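Local atomic coordinates of fibronectin type III domain-containing protein (Simiduia agarivorans, PDB entry 6P2K), a protein that probably hydrolyses the backbone of xyloglucan, as expected for a family GH74 glycoside hydrolase, this chain being the catalytic module built of two seven-bladed beta-propellers. Residues N184-Y188 and Q198-G202; G324-A328 and N434-R438; N646-I650 and K662-P666. The contacts are given in a common frame with arbitrary orientation. Residues are numbered along the deposited sequence.

Interaction 1: N184-Y188 and Q198-G202; sequences NKGVY and QRIAG
Residues 198-200 form a weakly bonded edge strand running antiparallel to the strand that opens at Val187. Gln198, extended with its CB pointing away, contributes backbone: its C lies 3.4 Å from Tyr188 CD2. Arg199 pairs with Tyr188 in a non-hydrogen-bonded position (CA-CA 4.5 Å). With Tyr188 chi1 in m, the ring leans under this strand, so that Arg199 CA sits 3.8 Å from the ring centroid, 26° off its normal, a CH-pi contact. The Arg199 side chain, t through chi3, runs past the hydroxyl (Tyr188 OH to Arg199 CD 3.4 Å) and brings NE within 3.1 Å of Lys185 O, at too poor an angle for a hydrogen bond. It passes over Gly186, where any CB would collide with NE and phi/psi of 135/-175° also suits glycine. The strands are the two outer ones of a four-stranded propeller blade, joined by a turn whose sequence, Ser-Thr-Asn-Gly-Gly-Leu-Asn-Trp, resembles an Asp-box, with Asn for the defining Asp. Ile200 N donates to Val187 O (2.6 Å, 159°), whereas Ile200 O reaches Val187 N through a water, 2.7 Å from Ile200 O and 2.6 Å from Val187 N. On the face opposite Tyr188, Ile200 CD1 lies 4.1 Å from Val187 CG1.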
loop_
_atom_site.group_PDB
_atom_site.type_symbol
_atom_site.label_atom_id
_atom_site.label_comp_id
_atom_site.label_asym_id
_atom_site.label_seq_id
_atom_site.Cartn_x
_atom_site.Cartn_y
_atom_site.Cartn_z
ATOM N N ASN B 184 15.354 52.500 -34.538
ATOM C CA ASN B 184 14.079 52.524 -35.239
ATOM C C ASN B 184 14.047 53.622 -36.295
ATOM O O ASN B 184 13.182 53.599 -37.176
ATOM C CB ASN B 184 12.923 52.703 -34.251
ATOM C CG ASN B 184 12.644 51.444 -33.442
ATOM O OD1 ASN B 184 12.755 50.324 -33.946
ATOM N ND2 ASN B 184 12.282 51.626 -32.176
ATOM N N LYS B 185 14.961 54.591 -36.215
ATOM C CA LYS B 185 15.123 55.547 -37.304
ATOM C C LYS B 185 15.646 54.858 -38.556
ATOM O O LYS B 185 15.241 55.191 -39.678
ATOM C CB LYS B 185 16.079 56.662 -36.881
ATOM C CG LYS B 185 15.662 57.420 -35.633
ATOM C CD LYS B 185 14.274 58.009 -35.803
ATOM C CE LYS B 185 13.948 58.999 -34.700
ATOM N NZ LYS B 185 14.067 60.406 -35.152
ATOM N N GLY B 186 16.526 53.889 -38.378
ATOM C CA GLY B 186 17.266 53.246 -39.437
ATOM C C GLY B 186 18.719 53.125 -39.026
ATOM O O GLY B 186 19.094 53.460 -37.900
ATOM N N VAL B 187 19.549 52.638 -39.942
ATOM C CA VAL B 187 20.977 52.507 -39.686
ATOM C C VAL B 187 21.669 53.781 -40.147
ATOM O O VAL B 187 21.538 54.183 -41.308
ATOM C CB VAL B 187 21.557 51.274 -40.393
ATOM C CG1 VAL B 187 23.071 51.306 -40.339
ATOM C CG2 VAL B 187 21.031 50.015 -39.742
ATOM N N TYR B 188 22.389 54.421 -39.234
ATOM C CA TYR B 188 23.116 55.648 -39.513
ATOM C C TYR B 188 24.606 55.402 -39.340
ATOM O O TYR B 188 25.027 54.581 -38.520
ATOM C CB TYR B 188 22.652 56.789 -38.596
ATOM C CG TYR B 188 21.255 57.276 -38.911
ATOM C CD1 TYR B 188 20.143 56.517 -38.570
ATOM C CD2 TYR B 188 21.046 58.489 -39.557
ATOM C CE1 TYR B 188 18.868 56.948 -38.862
ATOM C CE2 TYR B 188 19.769 58.932 -39.851
ATOM C CZ TYR B 188 18.684 58.156 -39.501
ATOM O OH TYR B 188 17.407 58.585 -39.788
ATOM N N GLN B 198 24.133 60.400 -41.143
ATOM C CA GLN B 198 23.122 60.406 -42.195
ATOM C C GLN B 198 22.705 58.969 -42.449
ATOM O O GLN B 198 23.489 58.034 -42.256
ATOM C CB GLN B 198 23.598 61.074 -43.504
ATOM C CG GLN B 198 24.878 60.531 -44.109
ATOM C CD GLN B 198 26.088 60.982 -43.360
ATOM O OE1 GLN B 198 26.367 62.175 -43.265
ATOM N NE2 GLN B 198 26.801 60.033 -42.782
ATOM N N ARG B 199 21.465 58.804 -42.896
ATOM C CA ARG B 199 20.830 57.500 -42.901
ATOM C C ARG B 199 21.377 56.605 -44.005
ATOM O O ARG B 199 21.590 57.042 -45.140
ATOM C CB ARG B 199 19.324 57.656 -43.058
ATOM C CG ARG B 199 18.543 56.426 -42.671
ATOM C CD ARG B 199 17.074 56.750 -42.573
ATOM N NE ARG B 199 16.263 55.542 -42.633
ATOM C CZ ARG B 199 15.016 55.503 -43.084
ATOM N NH1 ARG B 199 14.428 56.611 -43.516
ATOM N NH2 ARG B 199 14.357 54.354 -43.105
ATOM N N ILE B 200 21.613 55.344 -43.656
ATOM C CA ILE B 200 21.841 54.289 -44.632
ATOM C C ILE B 200 20.486 53.707 -45.006
ATOM O O ILE B 200 19.659 53.423 -44.131
ATOM C CB ILE B 200 22.774 53.206 -44.065
ATOM C CG1 ILE B 200 24.237 53.578 -44.306
ATOM C CG2 ILE B 200 22.455 51.840 -44.666
ATOM C CD1 ILE B 200 25.210 52.705 -43.550
ATOM N N ALA B 201 20.243 53.555 -46.304
ATOM C CA ALA B 201 19.009 52.931 -46.754
ATOM C C ALA B 201 18.997 51.462 -46.352
ATOM O O ALA B 201 19.964 50.733 -46.593
ATOM C CB ALA B 201 18.861 53.072 -48.268
ATOM N N GLY B 202 17.904 51.029 -45.723
ATOM C CA GLY B 202 17.752 49.647 -45.374
ATOM C C GLY B 202 17.475 48.790 -46.594
ATOM O O GLY B 202 17.406 49.281 -47.729
HETATM O O HOH W 1 18.736 51.697 -42.282
#

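Interaction 2: G324-A328 and N434-R438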
loop_
_atom_site.group_PDB
_atom_site.type_symbol
_atom_site.label_atom_id
_atom_site.label_comp_id
_atom_site.label_asym_id
_atom_site.label_seq_id
_atom_site.Cartn_x
_atom_site.Cartn_y
_atom_site.Cartn_z
ATOM N N GLY B 324 18.071 24.594 -14.016
ATOM C CA GLY B 324 17.820 25.283 -12.764
ATOM C C GLY B 324 16.375 25.118 -12.316
ATOM O O GLY B 324 15.657 24.212 -12.747
ATOM N N TRP B 325 15.944 26.023 -11.432
ATOM C CA TRP B 325 14.572 25.935 -10.944
ATOM C C TRP B 325 13.566 26.424 -11.976
ATOM O O TRP B 325 12.425 25.945 -11.994
ATOM C CB TRP B 325 14.406 26.711 -9.628
ATOM C CG TRP B 325 14.581 28.214 -9.696
ATOM C CD1 TRP B 325 15.678 28.928 -9.302
ATOM C CD2 TRP B 325 13.616 29.180 -10.142
ATOM N NE1 TRP B 325 15.463 30.272 -9.487
ATOM C CE2 TRP B 325 14.207 30.454 -10.004
ATOM C CE3 TRP B 325 12.317 29.093 -10.653
ATOM C CZ2 TRP B 325 13.542 31.629 -10.356
ATOM C CZ3 TRP B 325 11.660 30.263 -11.009
ATOM C CH2 TRP B 325 12.274 31.513 -10.856
ATOM N N ASP B 326 13.966 27.353 -12.844
ATOM C CA ASP B 326 13.058 27.975 -13.809
ATOM C C ASP B 326 13.019 27.115 -15.065
ATOM O O ASP B 326 13.840 27.260 -15.973
ATOM C CB ASP B 326 13.505 29.400 -14.112
ATOM C CG ASP B 326 12.468 30.191 -14.894
ATOM O OD1 ASP B 326 11.367 29.658 -15.150
ATOM O OD2 ASP B 326 12.758 31.352 -15.250
ATOM N N TYR B 327 12.045 26.205 -15.123
ATOM C CA TYR B 327 11.871 25.331 -16.283
ATOM C C TYR B 327 11.363 26.181 -17.446
ATOM O O TYR B 327 10.169 26.242 -17.748
ATOM C CB TYR B 327 10.921 24.182 -15.958
ATOM C CG TYR B 327 10.952 23.066 -16.980
ATOM C CD1 TYR B 327 11.921 22.076 -16.922
ATOM C CD2 TYR B 327 10.012 23.003 -18.002
ATOM C CE1 TYR B 327 11.957 21.054 -17.853
ATOM C CE2 TYR B 327 10.036 21.982 -18.936
ATOM C CZ TYR B 327 11.014 21.015 -18.856
ATOM O OH TYR B 327 11.046 19.999 -19.782
ATOM N N ALA B 328 12.299 26.859 -18.105
ATOM C CA ALA B 328 12.002 27.797 -19.186
ATOM C C ALA B 328 12.682 27.283 -20.450
ATOM O O ALA B 328 13.866 27.545 -20.678
ATOM C CB ALA B 328 12.470 29.207 -18.833
ATOM N N ASN B 434 9.708 25.172 -7.886
ATOM C CA ASN B 434 8.362 25.542 -8.310
ATOM C C ASN B 434 7.816 24.570 -9.351
ATOM O O ASN B 434 6.849 24.890 -10.049
ATOM C CB ASN B 434 8.326 26.988 -8.824
ATOM C CG ASN B 434 8.864 27.140 -10.243
ATOM O OD1 ASN B 434 9.679 26.350 -10.713
ATOM N ND2 ASN B 434 8.393 28.170 -10.934
ATOM N N MET B 435 8.410 23.375 -9.448
ATOM C CA MET B 435 8.014 22.419 -10.478
ATOM C C MET B 435 6.568 21.965 -10.314
ATOM O O MET B 435 5.910 21.634 -11.306
ATOM C CB MET B 435 8.950 21.207 -10.458
ATOM C CG MET B 435 10.390 21.505 -10.865
ATOM S SD MET B 435 10.569 22.154 -12.544
ATOM C CE MET B 435 9.936 20.787 -13.514
ATOM N N GLN B 436 6.050 21.946 -9.082
ATOM C CA GLN B 436 4.693 21.456 -8.861
ATOM C C GLN B 436 3.619 22.395 -9.398
ATOM O O GLN B 436 2.450 21.996 -9.445
ATOM C CB GLN B 436 4.456 21.184 -7.371
ATOM C CG GLN B 436 5.270 20.007 -6.829
ATOM C CD GLN B 436 4.746 19.461 -5.502
ATOM O OE1 GLN B 436 3.747 19.939 -4.962
ATOM N NE2 GLN B 436 5.427 18.448 -4.974
ATOM N N HIS B 437 3.966 23.616 -9.813
ATOM C CA HIS B 437 2.969 24.481 -10.433
ATOM C C HIS B 437 2.687 24.094 -11.879
ATOM O O HIS B 437 1.672 24.529 -12.438
ATOM C CB HIS B 437 3.402 25.951 -10.337
ATOM C CG HIS B 437 4.101 26.478 -11.554
ATOM N ND1 HIS B 437 5.468 26.384 -11.727
ATOM C CD2 HIS B 437 3.631 27.142 -12.638
ATOM C CE1 HIS B 437 5.805 26.950 -12.872
ATOM N NE2 HIS B 437 4.710 27.416 -13.445
ATOM N N ARG B 438 3.534 23.259 -12.476
ATOM C CA ARG B 438 3.340 22.781 -13.842
ATOM C C ARG B 438 2.538 21.487 -13.781
ATOM O O ARG B 438 3.092 20.405 -13.568
ATOM C CB ARG B 438 4.686 22.598 -14.531
ATOM C CG ARG B 438 5.701 23.677 -14.158
ATOM C CD ARG B 438 6.914 23.682 -15.075
ATOM N NE ARG B 438 6.685 24.472 -16.281
ATOM C CZ ARG B 438 7.118 25.717 -16.455
ATOM N NH1 ARG B 438 7.800 26.333 -15.495
ATOM N NH2 ARG B 438 6.859 26.348 -17.589
HETATM O O HOH W 2 11.728 24.462 -9.758
HETATM O O HOH W 3 9.116 29.106 -13.715
HETATM O O HOH W 4 9.587 25.567 -13.286
#
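Two loops meet here, one leading into the last sheet of the N-terminal propeller, the other leaving the first sheet of the C-terminal one in a short 3-10 turn (435-437). Trp325 presents its ring edge to Asn434, CE3 lying 3.8 Å from OD1, while its NE1 bonds to Gly12 O and Tyr375 packs edge-to-face against it. Its carbonyl accepts from a water (2.8 Å from Trp325 O) that accepts in turn from Asn434 N at 2.8 Å. Asp326 reaches across by another water, 2.7 Å from Asp326 OD1 and 3.0 Å from Asn434 ND2; ND2 also donates to Asn420 O. Tyr327, centre of an inverse gamma turn, points toward the other loop. A third water joins Tyr327 N (3.1 Å), Asn434 OD1 (2.7 Å) and Arg438 NH1 (2.9 Å), and Tyr327 O lies 3.3 Å over the guanidinium face, measured to Arg438 NH1. Met435 SD approaches Tyr327 CB at 4.0 Å and makes an oblique Met-aromatic contact, 5.4 Å from the ring centroid. Gly441 of a second subunit packs on Tyr327. With no direct hydrogen bond across the two loops, their polar groups are matched through three bridging waters, so hydration is an integral part of this junction between propellers.

Interaction 3: N646-I650 and K662-P666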
loop_
_atom_site.group_PDB
_atom_site.type_symbol
_atom_site.label_atom_id
_atom_site.label_comp_id
_atom_site.label_asym_id
_atom_site.label_seq_id
_atom_site.Cartn_x
_atom_site.Cartn_y
_atom_site.Cartn_z
ATOM N N ASN B 646 -3.941 62.411 -1.024
ATOM C CA ASN B 646 -3.685 61.048 -1.459
ATOM C C ASN B 646 -2.606 60.364 -0.631
ATOM O O ASN B 646 -2.098 59.318 -1.044
ATOM C CB ASN B 646 -3.301 61.030 -2.940
ATOM C CG ASN B 646 -4.454 61.435 -3.844
ATOM O OD1 ASN B 646 -5.620 61.198 -3.528
ATOM N ND2 ASN B 646 -4.130 62.053 -4.974
ATOM N N ASN B 647 -2.252 60.924 0.526
ATOM C CA ASN B 647 -1.215 60.334 1.366
ATOM C C ASN B 647 -1.745 59.102 2.087
ATOM O O ASN B 647 -2.815 59.140 2.704
ATOM C CB ASN B 647 -0.713 61.352 2.387
ATOM C CG ASN B 647 0.141 62.436 1.763
ATOM O OD1 ASN B 647 0.970 62.169 0.890
ATOM N ND2 ASN B 647 -0.058 63.673 2.209
ATOM N N TRP B 648 -0.994 58.008 2.017
ATOM C CA TRP B 648 -1.330 56.819 2.785
ATOM C C TRP B 648 -0.843 56.984 4.218
ATOM O O TRP B 648 0.214 57.569 4.465
ATOM C CB TRP B 648 -0.711 55.572 2.157
ATOM C CG TRP B 648 -1.374 55.155 0.883
ATOM C CD1 TRP B 648 -1.800 55.970 -0.127
ATOM C CD2 TRP B 648 -1.689 53.820 0.480
ATOM N NE1 TRP B 648 -2.358 55.224 -1.135
ATOM C CE2 TRP B 648 -2.301 53.900 -0.788
ATOM C CE3 TRP B 648 -1.512 52.563 1.067
ATOM C CZ2 TRP B 648 -2.744 52.770 -1.476
ATOM C CZ3 TRP B 648 -1.947 51.445 0.383
ATOM C CH2 TRP B 648 -2.557 51.555 -0.876
ATOM N N GLN B 649 -1.630 56.474 5.163
ATOM C CA GLN B 649 -1.344 56.626 6.581
ATOM C C GLN B 649 -1.644 55.315 7.294
ATOM O O GLN B 649 -2.312 54.431 6.753
ATOM C CB GLN B 649 -2.173 57.761 7.205
ATOM C CG GLN B 649 -2.150 59.068 6.422
ATOM C CD GLN B 649 -3.209 60.056 6.890
ATOM O OE1 GLN B 649 -2.918 61.229 7.125
ATOM N NE2 GLN B 649 -4.444 59.584 7.020
ATOM N N ILE B 650 -1.140 55.198 8.520
ATOM C CA ILE B 650 -1.476 54.086 9.403
ATOM C C ILE B 650 -2.504 54.582 10.408
ATOM O O ILE B 650 -2.232 55.508 11.182
ATOM C CB ILE B 650 -0.237 53.522 10.117
ATOM C CG1 ILE B 650 0.807 53.036 9.107
ATOM C CG2 ILE B 650 -0.643 52.371 11.026
ATOM C CD1 ILE B 650 0.400 51.788 8.363
ATOM N N LYS B 662 -4.926 58.420 13.946
ATOM C CA LYS B 662 -3.718 58.475 13.129
ATOM C C LYS B 662 -2.497 58.164 13.988
ATOM O O LYS B 662 -2.314 58.763 15.051
ATOM C CB LYS B 662 -3.572 59.865 12.507
ATOM C CG LYS B 662 -3.757 59.936 11.004
ATOM C CD LYS B 662 -3.368 61.305 10.460
ATOM C CE LYS B 662 -4.592 62.173 10.218
ATOM N NZ LYS B 662 -4.370 63.161 9.127
ATOM N N ILE B 663 -1.651 57.236 13.534
ATOM C CA ILE B 663 -0.453 56.909 14.307
ATOM C C ILE B 663 0.814 56.940 13.456
ATOM O O ILE B 663 1.922 56.852 13.994
ATOM C CB ILE B 663 -0.588 55.545 15.012
ATOM C CG1 ILE B 663 -0.707 54.412 13.996
ATOM C CG2 ILE B 663 -1.764 55.555 15.985
ATOM C CD1 ILE B 663 -0.459 53.036 14.591
ATOM N N PHE B 664 0.678 57.060 12.135
ATOM C CA PHE B 664 1.861 57.244 11.299
ATOM C C PHE B 664 1.476 57.941 10.004
ATOM O O PHE B 664 0.544 57.511 9.319
ATOM C CB PHE B 664 2.560 55.914 10.993
ATOM C CG PHE B 664 4.035 56.061 10.734
ATOM C CD1 PHE B 664 4.864 56.624 11.692
ATOM C CD2 PHE B 664 4.587 55.652 9.533
ATOM C CE1 PHE B 664 6.222 56.765 11.461
ATOM C CE2 PHE B 664 5.943 55.790 9.296
ATOM C CZ PHE B 664 6.762 56.349 10.264
ATOM N N THR B 665 2.204 58.999 9.673
ATOM C CA THR B 665 1.974 59.829 8.500
ATOM C C THR B 665 3.273 59.995 7.731
ATOM O O THR B 665 4.354 59.666 8.234
ATOM C CB THR B 665 1.435 61.206 8.917
ATOM O OG1 THR B 665 2.448 61.906 9.651
ATOM C CG2 THR B 665 0.195 61.061 9.782
ATOM N N PRO B 666 3.207 60.491 6.491
ATOM C CA PRO B 666 4.452 60.828 5.778
ATOM C C PRO B 666 5.359 61.778 6.542
ATOM O O PRO B 666 6.587 61.665 6.432
ATOM C CB PRO B 666 3.941 61.460 4.476
ATOM C CG PRO B 666 2.630 60.799 4.243
ATOM C CD PRO B 666 2.031 60.562 5.605
#
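A classic beta bulge breaks the pairing: Ile663 and Phe664 both stand opposite Ile650, whose carbonyl receives two amides, Ile663 N at 3.0 Å from Ile650 O and Phe664 N, weakly, at 3.4 Å from the same oxygen. The return bond is straight, Ile650 N to Phe664 O at 3.0 Å and 170°, making Ile650 and Phe664 an antiparallel hydrogen-bonded pair. At the first bulge position Ile663 has a psi of -9°, far from the extended range, and the short strand segments 648-650 and 662-664 lie at 103° to each other. Both bulge side chains touch the isoleucine they face: Ile650 CG2 is 3.6 Å from Ile663 CG1, and Ile650 CB is 3.8 Å from Phe664 CB. This hairpin forms the outer half of a four-stranded blade of the C-terminal propeller, and its turn carries the Asp-box sequence Ser-Thr-Asp-Glu-Gly-Gln-Asn-Trp. The Phe664 ring packs against the neighbouring blade, where it stacks on Trp731, and Met705 of that blade touches Ile650 as well. Nearer the edge, Lys662 NZ donates to Gln649 OE1 (3.1 Å), while Gln649 NE2 is bonded to Leu642 O. Past the bulge the chain turns into the helix 666-672. Thr665 is its N-cap, the hydroxyl capping a backbone amide of the helix, and Thr665 N is bonded to the Asp668 carboxylate, as in a capping box. The first helical residue, Pro666, leans on Asn647 and the Trp648 carbonyl: its CG is 3.9 Å from Asn647 CB, and its CD 3.7 Å from Trp648 O.

In the fold
From the N terminus the three contacts follow one another in series, none nesting in or crossing another. Interaction 1 closes a hairpin loop, nine residues between its segments, in the fourth blade of the N-terminal propeller, its centre about 34 Å from that of the chain. Interaction 2 then spans 105 residues and binds one propeller to the other, about 17 Å from the chain centre; its second segment follows directly on another Asp-box hairpin, Ser-Trp-Asp-Gly-Gly-Val-Ser-Trp. Interaction 3 closes a hairpin loop with eleven such residues in the C-terminal propeller, on the opposite side of the chain's centre from interaction 2. Interactions 1 and 3 are thus equivalent outer-strand hairpins of different propellers, their centres about 52 Å apart.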